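Local coordinates for protein BCAM1869 (Burkholderia cenocepacia, PDB 4O2H) that is an RsaM homolog, probably a transcriptional regulator linked to quorum sensing, and associates with a second copy of itself, at residues 36-41 / 59-64; 54-59 / 82-87; 73-78 / 97-102. All coordinates share one frame; numbering follows the deposited sequence.

Contact 1: 36-41 / 59-64; sequences VASGLD and GYTEWH
V36 lays its CG2 methyl over the centre of the H64 imidazole, 3.4 Å from the ring centroid, a CH-pi contact in which a branched aliphatic residue supplies a methyl to the face. With CG1 anti to the backbone N (chi1 -179°), CG2 falls beside that N and is the branch that meets the ring. Nearby, both V36 N and A37 N donate to E62 O, at 2.8 and 3.1 Å, so a single carbonyl serves two consecutive amides: a classic beta bulge. E62 N returns a bond of 2.7 Å to A37 O. Beyond the bulge the pairing is regular and antiparallel, with G39 and Y60 exchanging backbone bonds in both directions.

On one face of the sheet the hydroxyls of S38 and T61 meet, OG to OG1 at 2.8 Å. T61 OG1 also accepts from W63 NE1 nearly in the indole plane, and S38 OG bonds to H35, tying the two buried hydroxyls to both rings as well as to each other. On the other face the Y60 ring, its CG held between backbone N and carbonyl carbon (chi1 80°), lies over the partner strand's backbone, with CE2 3.4 Å from G39 CA. Glycine suits position 39 because a side chain on this face would run into the ring. G59 CA makes a CA-H...O contact with G39 O at 3.1 Å; a CB at 59 would point at that oxygen and collide with it, so glycine fits.

The pair joins strand 34-40, at the edge of the four-stranded antiparallel sheet within this chain, to strand 55-65. S38 and T61 pack on V132 of helix 128-138, whereas V36 and A37 reach A37 and V36 of the second subunit. Strand 74-83 borders strand 55-65 on its far side.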
# COMPACT_ATOMS: atom_id res chain seq x y z
N VAL A 36 7.54 -2.28 5.70
CA VAL A 36 7.63 -3.10 4.48
C VAL A 36 7.86 -2.16 3.31
O VAL A 36 8.78 -2.37 2.53
CB VAL A 36 6.36 -3.97 4.31
CG1 VAL A 36 6.43 -4.85 3.06
CG2 VAL A 36 6.09 -4.84 5.55
N ALA A 37 7.01 -1.12 3.15
CA ALA A 37 7.13 -0.22 2.01
C ALA A 37 6.46 1.09 2.27
O ALA A 37 5.51 1.18 3.02
CB ALA A 37 6.55 -0.86 0.73
N SER A 38 6.99 2.13 1.66
CA SER A 38 6.53 3.50 1.73
C SER A 38 6.78 4.12 0.36
O SER A 38 7.71 3.73 -0.33
CB SER A 38 7.25 4.26 2.83
OG SER A 38 6.99 3.76 4.13
N GLY A 39 5.93 5.05 -0.03
CA GLY A 39 6.07 5.76 -1.28
C GLY A 39 5.29 7.04 -1.28
O GLY A 39 4.46 7.27 -0.40
N LEU A 40 5.59 7.89 -2.25
CA LEU A 40 4.93 9.17 -2.40
C LEU A 40 3.68 9.01 -3.25
O LEU A 40 3.66 8.18 -4.16
CB LEU A 40 5.90 10.20 -3.04
CG LEU A 40 7.19 10.47 -2.24
CD1 LEU A 40 8.02 11.57 -2.90
CD2 LEU A 40 6.90 10.79 -0.74
N ASP A 41 2.61 9.77 -2.91
CA ASP A 41 1.37 9.82 -3.71
C ASP A 41 1.11 11.30 -4.10
O ASP A 41 0.49 12.02 -3.31
CB ASP A 41 0.15 9.18 -2.96
CG ASP A 41 -1.15 9.14 -3.76
OD1 ASP A 41 -1.15 9.61 -4.91
OD2 ASP A 41 -2.13 8.55 -3.28
N GLY A 59 1.90 10.34 1.15
CA GLY A 59 2.06 9.02 0.57
C GLY A 59 1.45 7.94 1.40
O GLY A 59 0.70 8.19 2.35
N TYR A 60 1.83 6.72 1.05
CA TYR A 60 1.40 5.47 1.64
C TYR A 60 2.58 4.83 2.39
O TYR A 60 3.75 5.16 2.16
CB TYR A 60 0.86 4.52 0.53
CG TYR A 60 1.95 3.81 -0.25
CD1 TYR A 60 2.50 2.62 0.21
CD2 TYR A 60 2.46 4.35 -1.44
CE1 TYR A 60 3.55 1.98 -0.47
CE2 TYR A 60 3.47 3.70 -2.15
CZ TYR A 60 4.04 2.54 -1.64
OH TYR A 60 5.06 1.90 -2.29
N THR A 61 2.24 3.93 3.28
CA THR A 61 3.18 3.09 4.01
C THR A 61 2.44 1.80 4.37
O THR A 61 1.23 1.82 4.57
CB THR A 61 3.83 3.80 5.18
OG1 THR A 61 4.85 2.94 5.69
CG2 THR A 61 2.84 4.22 6.25
N GLU A 62 3.17 0.69 4.31
CA GLU A 62 2.78 -0.69 4.58
C GLU A 62 3.73 -1.32 5.59
O GLU A 62 4.94 -1.24 5.43
CB GLU A 62 2.75 -1.53 3.27
CG GLU A 62 1.57 -1.18 2.38
CD GLU A 62 0.19 -1.26 3.01
OE1 GLU A 62 -0.02 -1.97 4.03
OE2 GLU A 62 -0.72 -0.63 2.43
N TRP A 63 3.16 -1.89 6.66
CA TRP A 63 3.86 -2.49 7.80
C TRP A 63 3.27 -3.88 8.05
O TRP A 63 2.14 -4.16 7.64
CB TRP A 63 3.72 -1.57 9.06
CG TRP A 63 4.50 -0.27 8.98
CD1 TRP A 63 4.43 0.67 7.99
CD2 TRP A 63 5.55 0.15 9.86
NE1 TRP A 63 5.35 1.66 8.21
CE2 TRP A 63 6.05 1.37 9.36
CE3 TRP A 63 6.08 -0.36 11.06
CZ2 TRP A 63 7.04 2.11 10.04
CZ3 TRP A 63 7.10 0.35 11.71
CH2 TRP A 63 7.59 1.55 11.19
N HIS A 64 4.05 -4.77 8.66
CA HIS A 64 3.53 -6.11 8.91
C HIS A 64 4.22 -6.76 10.11
O HIS A 64 5.27 -6.33 10.57
CB HIS A 64 3.58 -7.02 7.62
CG HIS A 64 4.93 -7.56 7.21
ND1 HIS A 64 5.06 -8.36 6.06
CD2 HIS A 64 6.16 -7.41 7.77
CE1 HIS A 64 6.35 -8.64 5.96
NE2 HIS A 64 7.06 -8.11 6.97

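Contact 2: 54-59 / 82-87; sequences DARLAG and LERATG
D54 and R84 form a salt bridge, with R84 NE 2.7 Å from D54 OD1 and an N-H...O angle of 173°. The oxygen lies in the guanidinium plane, but the donor comes to it from above the carboxylate plane; R84 NH2 adds a weak bond to the same OD1. The chain of R84 bends at chi3 (-42°), placing NE to face the acid, and its backbone N donates to D54 O.

Next along, R56 N gives L82 O a bond of 2.7 Å, and L82 N gives L57 O one of 2.8 Å. R56 CD lies 3.6 Å from R84 CA, while the R56 guanidinium is laid flat on L82, whose CD2 sits 3.6 Å from R56 CZ, over the centre of that face. An arginine suits this exposed end of the hairpin, since its flat group can shield a leucine while remaining polar. L57 CD1 and L82 CD2 touch at 4.0 Å, the two leucines running side by side.

Here the chain turns a corner at R56, yet antiparallel pairing carries on past it through A55 with E83, at the open end of the beta hairpin of strands 55-65 and 74-83.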
# COMPACT_ATOMS: atom_id res chain seq x y z
N ASP A 54 -1.39 22.19 4.79
CA ASP A 54 -0.07 22.63 4.32
C ASP A 54 0.95 21.45 4.41
O ASP A 54 1.77 21.38 5.33
CB ASP A 54 0.44 23.88 5.07
CG ASP A 54 1.60 24.58 4.37
OD1 ASP A 54 1.82 24.31 3.16
OD2 ASP A 54 2.30 25.39 5.02
N ALA A 55 0.85 20.52 3.44
CA ALA A 55 1.71 19.34 3.42
C ALA A 55 2.84 19.49 2.41
O ALA A 55 2.63 19.93 1.28
CB ALA A 55 0.90 18.09 3.12
N ARG A 56 4.05 19.10 2.83
CA ARG A 56 5.24 19.09 1.99
C ARG A 56 5.23 17.85 1.09
O ARG A 56 5.57 17.93 -0.08
CB ARG A 56 6.48 19.05 2.88
CG ARG A 56 7.13 20.39 3.10
CD ARG A 56 8.15 20.27 4.22
NE ARG A 56 9.27 19.42 3.84
CZ ARG A 56 10.10 18.87 4.71
NH1 ARG A 56 9.94 19.09 6.01
NH2 ARG A 56 11.09 18.09 4.30
N LEU A 57 4.91 16.68 1.69
CA LEU A 57 4.84 15.38 1.03
C LEU A 57 3.64 14.60 1.55
O LEU A 57 3.21 14.82 2.69
CB LEU A 57 6.11 14.53 1.31
CG LEU A 57 7.50 15.00 0.90
CD1 LEU A 57 8.55 14.09 1.53
CD2 LEU A 57 7.67 15.00 -0.65
N ALA A 58 3.16 13.64 0.76
CA ALA A 58 2.11 12.74 1.15
C ALA A 58 2.35 11.41 0.50
O ALA A 58 2.88 11.35 -0.62
CB ALA A 58 0.75 13.29 0.77
N GLY A 59 1.90 10.34 1.15
CA GLY A 59 2.06 9.02 0.57
C GLY A 59 1.45 7.94 1.40
O GLY A 59 0.70 8.19 2.35
N LEU A 82 3.54 14.89 5.44
CA LEU A 82 4.57 15.57 6.16
C LEU A 82 4.23 17.06 6.18
O LEU A 82 4.19 17.69 5.12
CB LEU A 82 5.93 15.28 5.48
CG LEU A 82 7.14 16.09 5.96
CD1 LEU A 82 7.45 15.79 7.42
CD2 LEU A 82 8.31 15.82 5.08
N GLU A 83 3.96 17.62 7.39
CA GLU A 83 3.63 19.03 7.55
C GLU A 83 4.82 19.90 7.21
O GLU A 83 5.96 19.54 7.52
CB GLU A 83 3.17 19.36 8.97
CG GLU A 83 1.74 18.94 9.27
CD GLU A 83 0.99 19.90 10.16
OE1 GLU A 83 1.64 20.50 11.06
OE2 GLU A 83 -0.23 20.08 9.95
N ARG A 84 4.56 21.01 6.51
CA ARG A 84 5.59 21.95 6.12
C ARG A 84 6.12 22.69 7.37
O ARG A 84 7.33 22.73 7.60
CB ARG A 84 5.04 22.93 5.07
CG ARG A 84 6.09 23.76 4.34
CD ARG A 84 5.49 24.70 3.28
NE ARG A 84 4.43 24.06 2.50
CZ ARG A 84 4.62 23.30 1.42
NH1 ARG A 84 5.85 23.10 0.95
NH2 ARG A 84 3.58 22.74 0.81
N ALA A 85 5.20 23.22 8.19
CA ALA A 85 5.48 24.07 9.35
C ALA A 85 6.40 23.44 10.39
O ALA A 85 7.45 24.00 10.73
CB ALA A 85 4.17 24.47 10.03
N THR A 86 5.99 22.29 10.88
CA THR A 86 6.57 21.56 11.98
C THR A 86 7.55 20.46 11.59
O THR A 86 8.35 20.04 12.44
CB THR A 86 5.40 20.93 12.75
OG1 THR A 86 4.45 20.43 11.80
CG2 THR A 86 4.71 21.94 13.67
N GLY A 87 7.44 19.95 10.38
CA GLY A 87 8.24 18.81 9.95
C GLY A 87 7.71 17.53 10.56
O GLY A 87 8.39 16.50 10.58

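Contact 3: 73-78 / 97-102; sequences YVTVGW and RSNVMA
G77 N donates to R97 O at 2.7 Å, nearly straight at 175° about the hydrogen, and R97 N donates in turn to G77 O. Further along, N99 OD1 accepts from T75 N at 2.8 Å, with the donor well above the carbonyl plane of the amide, while N99 ND2 donates to Y73 O at 2.9 Å, close to the amide plane. One asparagine side chain thus grips the backbone on both sides of V74 and stands in for a strand partner.

G77 and R97 are a regular hydrogen-bonded pair of the antiparallel hairpin of strands 74-83 and 89-98. N99 interrupts the second strand, after which residues 100-103 join strand 21-24 in a separate parallel sheet. Where the chain leaves the hairpin, S98 OG accepts from V100 N, an ST turn.

Glycine at 77 leaves room for the bent arginine, whose NH1 comes within 3.5 Å of G77 N without bonding to it. R97 NH2 is held by E62 in a salt bridge, and a water bonded to T75 OG1 also accepts weakly from R97 NH1. On the opposite face V76 CG2 meets S98 CB at 3.9 Å, beside L119 of helix 112-125; V74 CG1 packs against V100 CG2 at 3.7 Å.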
# COMPACT_ATOMS: atom_id res chain seq x y z
N TYR A 73 -0.23 -13.55 10.95
CA TYR A 73 0.30 -12.52 10.07
C TYR A 73 -0.58 -11.29 10.20
O TYR A 73 -1.80 -11.41 10.10
CB TYR A 73 0.39 -13.02 8.63
CG TYR A 73 0.99 -11.99 7.68
CD1 TYR A 73 2.35 -11.68 7.73
CD2 TYR A 73 0.21 -11.35 6.72
CE1 TYR A 73 2.91 -10.76 6.86
CE2 TYR A 73 0.75 -10.39 5.86
CZ TYR A 73 2.11 -10.11 5.93
OH TYR A 73 2.66 -9.20 5.08
N VAL A 74 0.01 -10.15 10.53
CA VAL A 74 -0.71 -8.89 10.70
C VAL A 74 -0.21 -7.86 9.67
O VAL A 74 1.00 -7.73 9.52
CB VAL A 74 -0.57 -8.37 12.17
CG1 VAL A 74 -0.99 -6.91 12.30
CG2 VAL A 74 -1.37 -9.24 13.13
N THR A 75 -1.13 -7.18 8.94
CA THR A 75 -0.84 -6.07 7.98
C THR A 75 -1.48 -4.79 8.46
O THR A 75 -2.61 -4.79 8.94
CB THR A 75 -1.40 -6.35 6.59
OG1 THR A 75 -2.72 -6.86 6.74
CG2 THR A 75 -0.57 -7.31 5.82
N VAL A 76 -0.75 -3.71 8.38
CA VAL A 76 -1.18 -2.39 8.80
C VAL A 76 -0.60 -1.40 7.81
O VAL A 76 0.62 -1.35 7.60
CB VAL A 76 -0.74 -2.06 10.27
CG1 VAL A 76 -1.27 -0.69 10.73
CG2 VAL A 76 -1.16 -3.17 11.26
N GLY A 77 -1.50 -0.66 7.18
CA GLY A 77 -1.14 0.36 6.20
C GLY A 77 -1.94 1.62 6.40
O GLY A 77 -3.00 1.60 7.00
N TRP A 78 -1.39 2.73 5.98
CA TRP A 78 -2.05 4.01 6.12
C TRP A 78 -1.44 5.02 5.17
O TRP A 78 -0.33 4.81 4.63
CB TRP A 78 -1.98 4.53 7.59
CG TRP A 78 -0.58 4.84 8.07
CD1 TRP A 78 0.01 6.08 8.15
CD2 TRP A 78 0.35 3.91 8.68
NE1 TRP A 78 1.25 5.98 8.73
CE2 TRP A 78 1.49 4.66 9.07
CE3 TRP A 78 0.35 2.52 8.89
CZ2 TRP A 78 2.62 4.06 9.65
CZ3 TRP A 78 1.48 1.92 9.43
CH2 TRP A 78 2.59 2.69 9.83
N ARG A 97 -5.59 1.15 7.84
CA ARG A 97 -6.12 -0.05 7.24
C ARG A 97 -5.31 -1.23 7.74
O ARG A 97 -4.08 -1.17 7.72
CB ARG A 97 -6.13 0.05 5.71
CG ARG A 97 -6.87 -1.11 5.02
CD ARG A 97 -5.95 -2.23 4.52
NE ARG A 97 -5.05 -1.69 3.51
CZ ARG A 97 -3.72 -1.71 3.58
NH1 ARG A 97 -3.10 -2.35 4.58
NH2 ARG A 97 -3.00 -1.15 2.62
N SER A 98 -5.99 -2.30 8.19
CA SER A 98 -5.34 -3.51 8.70
C SER A 98 -6.24 -4.71 8.59
O SER A 98 -7.39 -4.59 8.16
CB SER A 98 -4.93 -3.33 10.16
OG SER A 98 -6.08 -3.32 10.99
N ASN A 99 -5.72 -5.88 9.01
CA ASN A 99 -6.45 -7.15 9.09
C ASN A 99 -6.74 -7.45 10.56
O ASN A 99 -6.93 -8.60 10.93
CB ASN A 99 -5.68 -8.29 8.41
CG ASN A 99 -4.39 -8.70 9.09
OD1 ASN A 99 -3.74 -7.92 9.79
ND2 ASN A 99 -3.97 -9.93 8.83
N VAL A 100 -6.72 -6.40 11.39
CA VAL A 100 -6.95 -6.51 12.83
C VAL A 100 -8.33 -6.02 13.25
O VAL A 100 -8.80 -4.98 12.79
CB VAL A 100 -5.87 -5.76 13.66
CG1 VAL A 100 -6.18 -5.77 15.18
CG2 VAL A 100 -4.47 -6.31 13.39
N MSE A 101 -8.93 -6.73 14.20
CA MSE A 101 -10.12 -6.33 14.94
C MSE A 101 -9.74 -6.36 16.41
O MSE A 101 -9.38 -7.43 16.94
CB MSE A 101 -11.36 -7.20 14.62
CG MSE A 101 -12.55 -6.85 15.47
SE MSE A 101 -13.12 -5.01 15.27
CE MSE A 101 -14.02 -5.13 13.60
N ALA A 102 -9.79 -5.19 17.06
CA ALA A 102 -9.51 -5.11 18.49
C ALA A 102 -10.73 -5.55 19.29
O ALA A 102 -11.87 -5.18 18.98
CB ALA A 102 -9.08 -3.71 18.90
O HOH W 1 -4.50 -5.09 5.50

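All three contacts join neighbouring strands of one four-stranded antiparallel sheet. Contacts 1 and 2 share strand 55-65 and meet at G59, whereas contacts 2 and 3 use opposite ends of strand 74-83, their centres about 25 Å apart. Contacts 1 and 3 are buried and both border the second subunit; H64 of the one bonds to Y73 of the other. Contact 2, about 19 Å from the centre of the chain, is partly exposed and touches no other subunit. It has its ion pair across its own two segments at the surface. The buried contacts use hydroxyls, an amide and glycines set close to larger side chains within themselves, and a salt bridge links one to the other.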